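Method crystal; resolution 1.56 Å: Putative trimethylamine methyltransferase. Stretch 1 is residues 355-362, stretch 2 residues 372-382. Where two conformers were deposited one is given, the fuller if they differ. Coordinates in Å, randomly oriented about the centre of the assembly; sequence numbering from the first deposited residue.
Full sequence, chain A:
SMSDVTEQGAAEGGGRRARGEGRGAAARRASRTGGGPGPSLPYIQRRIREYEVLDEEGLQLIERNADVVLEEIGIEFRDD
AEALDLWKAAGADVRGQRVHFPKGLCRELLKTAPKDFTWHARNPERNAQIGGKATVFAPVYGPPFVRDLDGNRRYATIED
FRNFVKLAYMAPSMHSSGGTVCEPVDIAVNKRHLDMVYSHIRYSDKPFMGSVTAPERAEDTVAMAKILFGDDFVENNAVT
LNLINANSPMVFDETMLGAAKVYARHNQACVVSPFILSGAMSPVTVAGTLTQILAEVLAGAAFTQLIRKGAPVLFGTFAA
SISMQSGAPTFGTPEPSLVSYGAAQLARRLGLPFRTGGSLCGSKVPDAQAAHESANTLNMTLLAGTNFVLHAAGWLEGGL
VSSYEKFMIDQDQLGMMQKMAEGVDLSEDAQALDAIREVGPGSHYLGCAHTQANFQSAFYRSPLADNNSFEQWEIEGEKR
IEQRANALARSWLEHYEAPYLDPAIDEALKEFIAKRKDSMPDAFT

Stretch 1 355-362: RTGGSLCG
Stretch 2, residues 372-382: HESANTLNMTL

A glycine-rich segment can lie almost directly on a helix, and residues 355-362 of this putative trimethylamine methyltransferase illustrate how. Residues 372-382 belong to a longer helix that runs on at both ends. The other segment crosses the same helical face in the reverse sense, its CA atoms pairing Gly357 with Thr381 (5.2 Å), Gly358 with Leu378 (5.2 Å), Ser359 with Ser374 (4.1 Å) and Cys361 with Glu373 (5.1 Å). Together they bury 506 Å².

Arg355 (phi/psi -127/133, chi1 t) points away and makes no contact. Thr356, extended at -168/177 with chi1 t, sets CG2 4.2 Å from SE of selenomethionine Met380, whose side chain (t, m, m) starts sideways but brings its end nearer.

Gly357 (72/-143) has a positive phi that favours glycine, and packing adds a second demand: an ideal CB would fall 1.9 Å from Thr381 OG1, a clash. Without one, Gly357 CA approaches Thr381 OG1 to 3.3 Å and Thr377 CG2 to 3.9 Å. Gly358 (110/-172) is glycine for a different reason. Its CB would point away from the helix but jam against the preceding carbonyl O. Here the first anchor forms: Gly358 N donates to Thr381 OG1 at 3.0 Å and 165°. Thr381 OG1, on an m rotamer, donates in turn to Thr377 O at 2.7 Å, so one side chain links the loop amide to the helix backbone. Gly358 O lies 3.1 Å from Thr377 CG2; its 3.3 Å approach to Leu378 N has too poor an angle for a hydrogen bond, and that amide instead donates to Ser374 O at 2.7 Å.

Ser359 (-95/72, m) packs CB against Ser374 CB at 3.9 Å, while its OG sits 3.8 Å from CD2 of Leu378 (t, p). Leu360 (-97/146; m, t) places CD1 4.0 Å from Thr377 CG2. Its carbonyl rests on the helix backbone: Leu360 O is 3.4 Å from Ser374 CA in a CA-H...O contact, yet its 3.2 Å separation from Ser374 N is no hydrogen bond, the angle being poor. Thr377 OG1, also on an m rotamer, donates to Glu373 O at 2.8 Å.

Cys361 (-164/166, p) points toward the helix, its CB 3.2 Å from Glu373 OE1. Glu373 OE1 also accepts the second anchor, from Gly362 N (residue at -112/-6), at 2.8 Å and 172°. Glu373 reaches it with chi1 m, chi2 t and chi3 -16°. Two nearly linear amide-to-side-chain bonds thus pin the loop, with close backbone packing between them.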

# COMPACT_ATOMS: atom_id res chain seq x y z
N ARG A 355 -11.55 -10.40 -10.21
CA ARG A 355 -10.81 -11.02 -9.11
C ARG A 355 -9.32 -10.89 -9.40
O ARG A 355 -8.87 -11.13 -10.51
CB ARG A 355 -11.14 -12.52 -8.99
CG ARG A 355 -10.23 -13.35 -8.07
CD ARG A 355 -9.13 -14.05 -8.83
NE ARG A 355 -8.01 -14.41 -7.99
CZ ARG A 355 -7.22 -15.46 -8.18
NH1 ARG A 355 -7.46 -16.38 -9.10
NH2 ARG A 355 -6.17 -15.61 -7.40
N THR A 356 -8.57 -10.45 -8.40
CA THR A 356 -7.10 -10.39 -8.45
C THR A 356 -6.61 -10.13 -7.02
O THR A 356 -7.38 -9.99 -6.10
CB THR A 356 -6.52 -9.29 -9.40
OG1 THR A 356 -5.14 -9.60 -9.70
CG2 THR A 356 -6.57 -7.91 -8.78
N GLY A 357 -5.30 -10.12 -6.87
CA GLY A 357 -4.69 -9.61 -5.64
C GLY A 357 -4.84 -10.45 -4.42
O GLY A 357 -4.86 -11.69 -4.48
N GLY A 358 -5.01 -9.77 -3.31
CA GLY A 358 -4.97 -10.41 -2.00
C GLY A 358 -3.73 -10.03 -1.22
O GLY A 358 -3.06 -9.06 -1.54
N SER A 359 -3.52 -10.70 -0.10
CA SER A 359 -2.37 -10.46 0.79
C SER A 359 -1.27 -11.46 0.44
O SER A 359 -1.03 -12.46 1.15
CB SER A 359 -2.82 -10.55 2.26
OG SER A 359 -3.77 -9.52 2.56
N LEU A 360 -0.65 -11.24 -0.72
CA LEU A 360 0.30 -12.22 -1.29
C LEU A 360 1.73 -11.91 -0.97
O LEU A 360 2.11 -10.72 -0.94
CB LEU A 360 0.14 -12.19 -2.84
CG LEU A 360 -1.25 -12.50 -3.41
CD1 LEU A 360 -1.24 -12.44 -4.93
CD2 LEU A 360 -1.80 -13.82 -2.88
N CYS A 361 2.55 -12.93 -0.80
CA CYS A 361 3.96 -12.78 -0.51
C CYS A 361 4.74 -14.06 -0.74
O CYS A 361 4.17 -15.18 -0.89
CB CYS A 361 4.15 -12.33 0.94
SG CYS A 361 3.61 -13.57 2.17
N GLY A 362 6.05 -13.92 -0.77
CA GLY A 362 6.97 -15.02 -0.97
C GLY A 362 7.81 -15.35 0.25
O GLY A 362 8.58 -16.31 0.24
N HIS A 372 5.31 -6.21 3.76
CA HIS A 372 5.43 -5.26 2.64
C HIS A 372 4.82 -5.84 1.37
O HIS A 372 4.12 -5.16 0.66
CB HIS A 372 6.87 -4.85 2.39
CG HIS A 372 7.34 -3.74 3.27
ND1 HIS A 372 6.88 -2.44 3.14
CD2 HIS A 372 8.28 -3.71 4.25
CE1 HIS A 372 7.53 -1.67 4.02
NE2 HIS A 372 8.33 -2.43 4.74
N GLU A 373 5.12 -7.11 1.12
CA GLU A 373 4.61 -7.72 -0.11
C GLU A 373 3.08 -7.76 -0.05
O GLU A 373 2.39 -7.43 -1.00
CB GLU A 373 5.25 -9.09 -0.32
CG GLU A 373 6.73 -8.99 -0.62
CD GLU A 373 7.48 -10.31 -0.69
OE1 GLU A 373 6.96 -11.34 -0.23
OE2 GLU A 373 8.64 -10.31 -1.12
N SER A 374 2.54 -8.24 1.07
CA SER A 374 1.09 -8.33 1.25
C SER A 374 0.40 -6.99 1.23
O SER A 374 -0.64 -6.84 0.57
CB SER A 374 0.78 -9.01 2.57
OG SER A 374 1.29 -10.38 2.59
N ALA A 375 1.00 -5.98 1.86
CA ALA A 375 0.44 -4.66 1.89
C ALA A 375 0.45 -4.02 0.48
O ALA A 375 -0.53 -3.38 0.06
CB ALA A 375 1.23 -3.78 2.82
N ASN A 376 1.52 -4.21 -0.27
CA ASN A 376 1.60 -3.65 -1.60
C ASN A 376 0.50 -4.29 -2.45
O ASN A 376 -0.19 -3.59 -3.20
CB ASN A 376 2.97 -3.85 -2.21
CG ASN A 376 4.04 -3.01 -1.54
OD1 ASN A 376 3.77 -2.07 -0.76
ND2 ASN A 376 5.29 -3.36 -1.86
N THR A 377 0.32 -5.58 -2.30
CA THR A 377 -0.67 -6.27 -3.12
C THR A 377 -2.08 -5.88 -2.67
O THR A 377 -2.96 -5.62 -3.49
CB THR A 377 -0.50 -7.80 -3.05
OG1 THR A 377 0.88 -8.18 -3.29
CG2 THR A 377 -1.35 -8.50 -4.07
N LEU A 378 -2.31 -5.83 -1.35
CA LEU A 378 -3.64 -5.55 -0.83
C LEU A 378 -4.11 -4.12 -1.08
O LEU A 378 -5.29 -3.86 -1.41
CB LEU A 378 -3.71 -5.89 0.67
CG LEU A 378 -5.09 -5.73 1.31
CD1 LEU A 378 -6.01 -6.79 0.72
CD2 LEU A 378 -4.91 -5.93 2.82
N ASN A 379 -3.21 -3.15 -0.96
CA ASN A 379 -3.60 -1.78 -1.27
C ASN A 379 -4.00 -1.63 -2.75
O ASN A 379 -4.98 -0.98 -3.04
CB ASN A 379 -2.50 -0.78 -0.82
CG ASN A 379 -2.49 -0.56 0.70
OD1 ASN A 379 -3.49 -0.12 1.31
ND2 ASN A 379 -1.35 -0.81 1.31
N MSE A 380 -3.27 -2.25 -3.65
CA MSE A 380 -3.66 -2.27 -5.08
C MSE A 380 -5.00 -2.93 -5.22
O MSE A 380 -5.87 -2.48 -5.95
CB MSE A 380 -2.57 -2.94 -5.92
CG MSE A 380 -2.94 -3.23 -7.35
SE MSE A 380 -4.09 -4.77 -7.61
CE MSE A 380 -2.79 -6.14 -7.10
N THR A 381 -5.23 -4.00 -4.45
CA THR A 381 -6.45 -4.79 -4.63
C THR A 381 -7.66 -3.91 -4.36
O THR A 381 -8.64 -3.90 -5.11
CB THR A 381 -6.43 -6.00 -3.67
OG1 THR A 381 -5.31 -6.84 -3.97
CG2 THR A 381 -7.69 -6.81 -3.76
N LEU A 382 -7.58 -3.12 -3.30
CA LEU A 382 -8.71 -2.25 -2.96
C LEU A 382 -8.81 -1.11 -3.97
O LEU A 382 -9.92 -0.78 -4.46
CB LEU A 382 -8.53 -1.66 -1.58
CG LEU A 382 -9.68 -0.72 -1.14
CD1 LEU A 382 -10.92 -1.52 -0.91
CD2 LEU A 382 -9.30 0.08 0.08